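Local coordinates for ribosome inactivating type 1 protein (Iris hollandica, PDB 3MVG) that belongs to the type 1 ribosome-inactivating protein family, built as a single chain of mixed alpha/beta fold, at residues N25-G30 against L66-A71; N118-D123 against P190-I195; I194-T199 against K221-V226. All blocks are in the same frame, centred on the assembly; numbering follows the deposited sequence.

Interaction 1. Residues N25-G30 against L66-A71. With SO4 (sulfate ion), chain C.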
# COMPACT_ATOMS: atom_id res chain seq x y z
N ASN A 25 2.46 -15.34 -5.81
CA ASN A 25 3.56 -16.17 -6.29
C ASN A 25 3.11 -17.53 -6.82
O ASN A 25 3.67 -18.05 -7.79
CB ASN A 25 4.62 -16.35 -5.19
CG ASN A 25 5.36 -15.06 -4.88
OD1 ASN A 25 5.30 -14.08 -5.61
ND2 ASN A 25 6.07 -15.07 -3.76
N ARG A 26 2.07 -18.09 -6.21
CA ARG A 26 1.50 -19.36 -6.66
C ARG A 26 0.54 -19.20 -7.84
O ARG A 26 0.43 -20.09 -8.68
CB ARG A 26 0.81 -20.10 -5.51
CG ARG A 26 1.69 -20.41 -4.28
CD ARG A 26 2.76 -21.50 -4.52
NE ARG A 26 3.87 -21.03 -5.35
CZ ARG A 26 4.84 -20.23 -4.93
NH1 ARG A 26 4.86 -19.79 -3.67
NH2 ARG A 26 5.80 -19.86 -5.76
N LEU A 27 -0.20 -18.09 -7.88
CA LEU A 27 -1.09 -17.80 -9.01
C LEU A 27 -0.30 -17.57 -10.28
O LEU A 27 -0.66 -18.07 -11.34
CB LEU A 27 -1.94 -16.57 -8.71
CG LEU A 27 -3.04 -16.76 -7.66
CD1 LEU A 27 -3.56 -15.40 -7.26
CD2 LEU A 27 -4.18 -17.61 -8.22
N SER A 28 0.78 -16.80 -10.17
CA SER A 28 1.60 -16.40 -11.29
C SER A 28 2.10 -17.57 -12.13
O SER A 28 2.41 -18.64 -11.62
CB SER A 28 2.80 -15.65 -10.73
OG SER A 28 3.70 -15.31 -11.78
N SER A 29 2.20 -17.33 -13.44
CA SER A 29 2.84 -18.28 -14.35
C SER A 29 4.36 -18.21 -14.28
O SER A 29 5.03 -19.03 -14.90
CB SER A 29 2.43 -17.98 -15.79
OG SER A 29 3.10 -16.83 -16.28
N GLY A 30 4.89 -17.22 -13.58
CA GLY A 30 6.34 -17.01 -13.56
C GLY A 30 6.80 -15.98 -14.57
O GLY A 30 7.78 -15.27 -14.34
N LEU A 66 -9.50 -21.25 -6.40
CA LEU A 66 -9.25 -20.22 -7.39
C LEU A 66 -8.79 -20.84 -8.70
O LEU A 66 -8.15 -21.89 -8.72
CB LEU A 66 -8.19 -19.23 -6.88
CG LEU A 66 -8.72 -18.11 -5.97
CD1 LEU A 66 -9.31 -18.67 -4.68
CD2 LEU A 66 -7.61 -17.11 -5.67
N ASN A 67 -9.16 -20.18 -9.79
CA ASN A 67 -8.61 -20.47 -11.09
C ASN A 67 -7.38 -19.58 -11.23
O ASN A 67 -7.48 -18.35 -11.16
CB ASN A 67 -9.66 -20.16 -12.16
CG ASN A 67 -9.18 -20.46 -13.57
OD1 ASN A 67 -8.04 -20.87 -13.80
ND2 ASN A 67 -10.08 -20.26 -14.53
N ARG A 68 -6.21 -20.18 -11.40
CA ARG A 68 -4.98 -19.41 -11.56
C ARG A 68 -5.00 -18.50 -12.79
O ARG A 68 -4.34 -17.47 -12.82
CB ARG A 68 -3.76 -20.32 -11.63
CG ARG A 68 -3.45 -21.08 -10.33
CD ARG A 68 -2.30 -22.08 -10.50
NE ARG A 68 -1.04 -21.43 -10.86
CZ ARG A 68 -0.28 -21.73 -11.91
NH1 ARG A 68 -0.58 -22.72 -12.73
NH2 ARG A 68 0.83 -21.03 -12.11
N VAL A 69 -5.77 -18.87 -13.81
CA VAL A 69 -5.87 -18.08 -15.04
C VAL A 69 -6.38 -16.66 -14.77
O VAL A 69 -5.92 -15.70 -15.38
CB VAL A 69 -6.75 -18.81 -16.11
CG1 VAL A 69 -6.92 -17.98 -17.38
CG2 VAL A 69 -6.15 -20.16 -16.45
N ASN A 70 -7.32 -16.53 -13.84
CA ASN A 70 -7.89 -15.21 -13.58
C ASN A 70 -7.86 -14.79 -12.11
O ASN A 70 -8.38 -13.73 -11.75
CB ASN A 70 -9.30 -15.08 -14.18
CG ASN A 70 -10.31 -15.99 -13.52
OD1 ASN A 70 -9.99 -16.77 -12.62
ND2 ASN A 70 -11.56 -15.89 -13.97
N ALA A 71 -7.25 -15.62 -11.27
CA ALA A 71 -7.14 -15.38 -9.82
C ALA A 71 -8.49 -15.30 -9.12
O ALA A 71 -8.59 -14.74 -8.02
CB ALA A 71 -6.30 -14.13 -9.52
S SO4 C . 1.99 -22.37 -15.63
O1 SO4 C . 1.09 -23.38 -15.22
O2 SO4 C . 1.57 -21.45 -16.60
O3 SO4 C . 2.30 -21.56 -14.56
O4 SO4 C . 3.18 -23.10 -16.04

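Interaction 2. Residues N118-D123 against P190-I195. Unlike the reference sequence in segment 190-195: Arg-191 (reference Ser).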
# COMPACT_ATOMS: atom_id res chain seq x y z
N ASN A 118 -25.64 -4.13 -2.81
CA ASN A 118 -24.48 -3.73 -3.59
C ASN A 118 -23.25 -3.72 -2.69
O ASN A 118 -23.34 -3.42 -1.50
CB ASN A 118 -24.77 -2.37 -4.21
CG ASN A 118 -23.54 -1.54 -4.39
OD1 ASN A 118 -22.67 -1.85 -5.20
ND2 ASN A 118 -23.48 -0.44 -3.66
N ARG A 119 -22.09 -4.06 -3.25
CA ARG A 119 -20.89 -4.14 -2.43
C ARG A 119 -20.40 -2.78 -1.89
O ARG A 119 -19.63 -2.75 -0.93
CB ARG A 119 -19.78 -4.93 -3.12
CG ARG A 119 -19.12 -4.26 -4.30
CD ARG A 119 -18.41 -5.34 -5.09
NE ARG A 119 -17.61 -4.86 -6.22
CZ ARG A 119 -18.10 -4.57 -7.42
NH1 ARG A 119 -17.27 -4.19 -8.38
NH2 ARG A 119 -19.40 -4.63 -7.66
N GLU A 120 -20.90 -1.68 -2.45
CA GLU A 120 -20.67 -0.35 -1.87
C GLU A 120 -21.21 -0.26 -0.45
O GLU A 120 -20.80 0.62 0.31
CB GLU A 120 -21.29 0.75 -2.73
CG GLU A 120 -20.52 1.11 -3.98
CD GLU A 120 -21.21 2.14 -4.85
OE1 GLU A 120 -21.68 3.18 -4.32
OE2 GLU A 120 -21.28 1.93 -6.08
N ASN A 121 -22.12 -1.16 -0.10
CA ASN A 121 -22.78 -1.14 1.21
C ASN A 121 -22.38 -2.30 2.13
O ASN A 121 -23.04 -2.57 3.13
CB ASN A 121 -24.30 -1.07 1.03
CG ASN A 121 -24.73 0.11 0.19
OD1 ASN A 121 -24.25 1.23 0.37
ND2 ASN A 121 -25.64 -0.13 -0.75
N ILE A 122 -21.27 -2.96 1.80
CA ILE A 122 -20.79 -4.12 2.54
C ILE A 122 -19.41 -3.83 3.14
O ILE A 122 -18.46 -3.56 2.41
CB ILE A 122 -20.75 -5.39 1.65
CG1 ILE A 122 -22.17 -5.78 1.24
CG2 ILE A 122 -20.00 -6.53 2.35
CD1 ILE A 122 -22.26 -6.88 0.18
N ASP A 123 -19.33 -3.86 4.47
CA ASP A 123 -18.07 -3.60 5.19
C ASP A 123 -16.99 -4.61 4.80
O ASP A 123 -17.27 -5.81 4.69
CB ASP A 123 -18.26 -3.69 6.71
CG ASP A 123 -18.98 -2.50 7.30
OD1 ASP A 123 -19.13 -1.47 6.64
OD2 ASP A 123 -19.39 -2.61 8.48
N PRO A 190 -15.95 -0.27 -0.00
CA PRO A 190 -15.25 0.11 -1.22
C PRO A 190 -15.92 1.28 -1.90
O PRO A 190 -17.14 1.31 -2.04
CB PRO A 190 -15.33 -1.15 -2.08
CG PRO A 190 -16.53 -1.87 -1.60
CD PRO A 190 -16.57 -1.60 -0.12
N ARG A 191 -15.09 2.25 -2.29
CA ARG A 191 -15.54 3.48 -2.93
C ARG A 191 -15.86 3.21 -4.41
O ARG A 191 -15.54 2.14 -4.94
CB ARG A 191 -14.45 4.54 -2.78
CG ARG A 191 -13.16 4.19 -3.50
CD ARG A 191 -11.98 5.10 -3.20
NE ARG A 191 -11.17 4.63 -2.08
CZ ARG A 191 -11.27 5.09 -0.83
NH1 ARG A 191 -12.15 6.03 -0.53
NH2 ARG A 191 -10.51 4.59 0.12
N VAL A 192 -16.51 4.17 -5.06
CA VAL A 192 -16.72 4.14 -6.51
C VAL A 192 -15.38 3.91 -7.24
O VAL A 192 -15.32 3.24 -8.28
CB VAL A 192 -17.43 5.44 -6.98
CG1 VAL A 192 -17.32 5.65 -8.48
CG2 VAL A 192 -18.89 5.43 -6.54
N GLY A 193 -14.32 4.46 -6.67
CA GLY A 193 -12.97 4.30 -7.19
C GLY A 193 -12.49 2.86 -7.16
O GLY A 193 -11.96 2.36 -8.14
N ILE A 194 -12.69 2.19 -6.03
CA ILE A 194 -12.26 0.80 -5.87
C ILE A 194 -13.06 -0.10 -6.80
O ILE A 194 -12.51 -0.99 -7.44
CB ILE A 194 -12.45 0.31 -4.42
CG1 ILE A 194 -11.36 0.90 -3.52
CG2 ILE A 194 -12.41 -1.21 -4.37
CD1 ILE A 194 -11.45 0.43 -2.09
N ILE A 195 -14.36 0.16 -6.89
CA ILE A 195 -15.23 -0.63 -7.75
C ILE A 195 -14.85 -0.50 -9.23
O ILE A 195 -14.87 -1.48 -9.97
CB ILE A 195 -16.70 -0.27 -7.51
CG1 ILE A 195 -17.12 -0.73 -6.12
CG2 ILE A 195 -17.59 -0.92 -8.55
CD1 ILE A 195 -18.60 -0.73 -5.90
O HOH W 1 -19.09 2.67 -0.41

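Interaction 3. Residues I194-T199 against K221-V226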
# COMPACT_ATOMS: atom_id res chain seq x y z
N ILE A 194 -12.69 2.19 -6.03
CA ILE A 194 -12.26 0.80 -5.87
C ILE A 194 -13.06 -0.10 -6.80
O ILE A 194 -12.51 -0.99 -7.44
CB ILE A 194 -12.45 0.31 -4.42
CG1 ILE A 194 -11.36 0.90 -3.52
CG2 ILE A 194 -12.41 -1.21 -4.37
CD1 ILE A 194 -11.45 0.43 -2.09
N ILE A 195 -14.36 0.16 -6.89
CA ILE A 195 -15.23 -0.63 -7.75
C ILE A 195 -14.85 -0.50 -9.23
O ILE A 195 -14.87 -1.48 -9.97
CB ILE A 195 -16.70 -0.27 -7.51
CG1 ILE A 195 -17.12 -0.73 -6.12
CG2 ILE A 195 -17.59 -0.92 -8.55
CD1 ILE A 195 -18.60 -0.73 -5.90
N ASP A 196 -14.51 0.72 -9.66
CA ASP A 196 -14.12 0.96 -11.04
C ASP A 196 -12.77 0.32 -11.35
O ASP A 196 -12.55 -0.16 -12.46
CB ASP A 196 -14.12 2.45 -11.38
CG ASP A 196 -14.33 2.70 -12.85
OD1 ASP A 196 -13.71 3.64 -13.37
OD2 ASP A 196 -15.11 1.96 -13.49
N LEU A 197 -11.90 0.30 -10.36
CA LEU A 197 -10.63 -0.38 -10.51
C LEU A 197 -10.86 -1.88 -10.77
O LEU A 197 -10.34 -2.45 -11.74
CB LEU A 197 -9.80 -0.14 -9.26
CG LEU A 197 -8.34 -0.55 -9.33
CD1 LEU A 197 -7.59 0.22 -10.42
CD2 LEU A 197 -7.71 -0.31 -7.97
N GLN A 198 -11.70 -2.50 -9.94
CA GLN A 198 -12.05 -3.91 -10.10
C GLN A 198 -12.61 -4.19 -11.49
O GLN A 198 -12.23 -5.17 -12.13
CB GLN A 198 -13.07 -4.34 -9.04
CG GLN A 198 -12.57 -4.29 -7.61
CD GLN A 198 -13.68 -4.49 -6.60
OE1 GLN A 198 -14.85 -4.60 -6.95
NE2 GLN A 198 -13.31 -4.54 -5.33
N THR A 199 -13.51 -3.32 -11.95
CA THR A 199 -14.16 -3.46 -13.27
C THR A 199 -13.16 -3.41 -14.43
O THR A 199 -13.40 -4.00 -15.48
CB THR A 199 -15.22 -2.33 -13.45
OG1 THR A 199 -16.16 -2.37 -12.36
CG2 THR A 199 -15.97 -2.45 -14.78
N LYS A 221 -9.52 5.44 -18.63
CA LYS A 221 -10.11 6.36 -17.67
C LYS A 221 -10.68 5.59 -16.48
O LYS A 221 -11.39 4.60 -16.66
CB LYS A 221 -11.20 7.21 -18.33
CG LYS A 221 -11.79 8.27 -17.41
CD LYS A 221 -12.96 9.01 -18.06
CE LYS A 221 -14.17 8.11 -18.27
NZ LYS A 221 -14.97 7.91 -17.04
N LEU A 222 -10.36 6.06 -15.28
CA LEU A 222 -10.85 5.46 -14.04
C LEU A 222 -11.54 6.49 -13.17
O LEU A 222 -11.05 7.61 -13.02
CB LEU A 222 -9.70 4.84 -13.24
CG LEU A 222 -8.94 3.66 -13.83
CD1 LEU A 222 -7.78 3.31 -12.92
CD2 LEU A 222 -9.84 2.45 -14.03
N GLN A 223 -12.66 6.11 -12.59
CA GLN A 223 -13.29 6.93 -11.56
C GLN A 223 -12.46 6.87 -10.29
O GLN A 223 -12.00 5.80 -9.89
CB GLN A 223 -14.69 6.42 -11.24
CG GLN A 223 -15.63 6.38 -12.42
CD GLN A 223 -16.01 7.75 -12.95
OE1 GLN A 223 -16.15 8.72 -12.19
NE2 GLN A 223 -16.19 7.84 -14.25
N VAL A 224 -12.26 8.02 -9.66
CA VAL A 224 -11.74 8.04 -8.29
C VAL A 224 -12.85 8.38 -7.31
O VAL A 224 -12.71 8.18 -6.10
CB VAL A 224 -10.51 8.97 -8.12
CG1 VAL A 224 -9.34 8.46 -8.96
CG2 VAL A 224 -10.84 10.41 -8.47
N SER A 225 -13.96 8.89 -7.85
CA SER A 225 -15.18 9.22 -7.11
C SER A 225 -16.30 9.29 -8.13
O SER A 225 -16.08 9.04 -9.32
CB SER A 225 -15.02 10.57 -6.41
OG SER A 225 -14.84 11.60 -7.36
N VAL A 226 -17.51 9.63 -7.69
CA VAL A 226 -18.62 9.80 -8.63
C VAL A 226 -18.30 10.89 -9.66
O VAL A 226 -18.55 10.72 -10.86
CB VAL A 226 -19.96 10.11 -7.90
CG1 VAL A 226 -21.10 10.30 -8.90
CG2 VAL A 226 -20.31 9.00 -6.91
O HOH W 2 -13.97 3.98 -15.96

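Interaction 1. Residues N25-G30 against L66-A71
Leu-27 and Arg-68 mark the closest backbone approach, 4.9 Å between their CA atoms, where the last turn of helix 13-27 meets the turn that follows strand 61-67. Arg-68 reaches the helix end and bonds to two backbone carbonyls: NE donates to Arg-26 O at 3.0 Å, in that carbonyl's plane, and NH2 donates to Ser-28 O at 2.9 Å, the donor standing above the carbonyl plane while the acceptor lies nearly in the guanidinium plane. The chain bends at chi3 (62°), which sets NE beside Arg-26 O. The arginine thereby ties the C-terminal end of helix 13-27, and the residue just beyond it, to the end of strand 61-67, an inner strand of the six-stranded mixed sheet. Ser-28 OG accepts from Gly-30 N in an ST turn as the chain leaves the helix, and Asn-67 OD1 accepts from Val-69 N in an Asx turn. A sulfate ion, probably from the crystallisation liquor, takes almost straight bonds from NH1 to O1 and from NH2 to O3; NH1 also donates to Gln-47 O. Leu-27 supplies the apolar part: its CD1 packs on Ala-71 CB at 3.8 Å, and its CD2 lies 4.1 Å from Arg-68 CG.

Interaction 2. Residues N118-D123 against P190-I195
Ile-195, pointing from helix 192-199 at the short 3-10 turn 119-120, puts both branches against Arg-119 and, in the conformer described here, CD1 also against Glu-120. CG2, anti to the backbone N, touches Arg-119 NH1 at 3.3 Å; CD1 lies over the centre of the guanidinium face, 4.1 Å above its plane, and is near Glu-120 CG. Arg-119 and Ile-195 approach tip to tip, whereas Glu-120 crosses the isoleucine at about a right angle. The arginine starts with CG between the backbone N and the carbonyl carbon (chi1 71°) and runs extended from CG to NE, and chi4 (-82°) sets CZ beyond it. Hydrogen bonds to Gln-198 and Gln-112 hold the guanidinium, and Tyr-108 adds a cation-pi contact. The contact joins the loop between helices 108-115 and 126-138 to the start of helix 192-199, where Arg-191, which differs from the reference sequence, occupies the N-cap position. Just before it, Pro-190 meets the loop with CG and CD: CG lies 3.3 Å from Arg-119 O, and CD is 3.7 Å from Ile-122 O. Glu-120 CG also passes 3.9 Å from Pro-190 O. One water bridges the backbones by donating to both Glu-120 O and Pro-190 O, at 2.8 and 2.9 Å.

Interaction 3. Residues I194-T199 against K221-V226
Asp-196 makes the direct polar link to Gln-223: its OD1 accepts the backbone N-H of Gln-223 at 2.8 Å, in a nearly straight bond. The donor arrives on the anti side of the carboxylate, 19° out of its plane. CG of Asp-196 lies anti to its backbone N (chi1 -155°), closer to Gln-223 N than CB is, and OD1 is the oxygen that meets the strand. A water 2.6 Å from the same OD1 also lies 2.7 Å from Lys-221 O, a possible solvent-mediated link to the strand. The ammonium of Lys-221 stays farther off, with NZ 5.8 Å from OD1; its charge may still stabilise the carboxylate. Helix 192-199 here packs against the end of strand 215-223, one arm of the two-stranded antiparallel sheet completed by strand 229-234. The short axes pass 7.3 Å apart at 144°, so helix and strand run roughly antiparallel. Apolar contact is carried by the two leucines, which cross obliquely: CD1 of Leu-197 touches CD1 of Leu-222 at 4.0 Å, while CD2 of Leu-222 lies near the backbone O of Asp-196. Outside the pair, Leu-197 also touches Phe-165 and Ile-168, and Leu-222 touches Ile-232 of the partner strand. The aliphatic part of Gln-223 lies against the aspartate, its CG 3.5 Å from OD1.

In the fold
Interaction 1 comes first along the chain, on helix 13-27 and the six-stranded mixed sheet. Its centre lies 25 Å from that of interaction 2, on the opposite side of the chain's centre, and 24 Å from that of interaction 3; the nearest atoms are about 13 and 9 Å away. Interactions 2 and 3 have centres 10 Å apart and share Ile-194 and Ile-195 of helix 192-199, interaction 3 beginning on the stretch where interaction 2 ends. They also touch through a probable hydrogen bond from Arg-119 NH1 to Gln-198 OE1 and through Val-192 against Gln-223, Ser-225 and Val-226. Helix 192-199 therefore connects the 118-123 loop to the small two-stranded sheet.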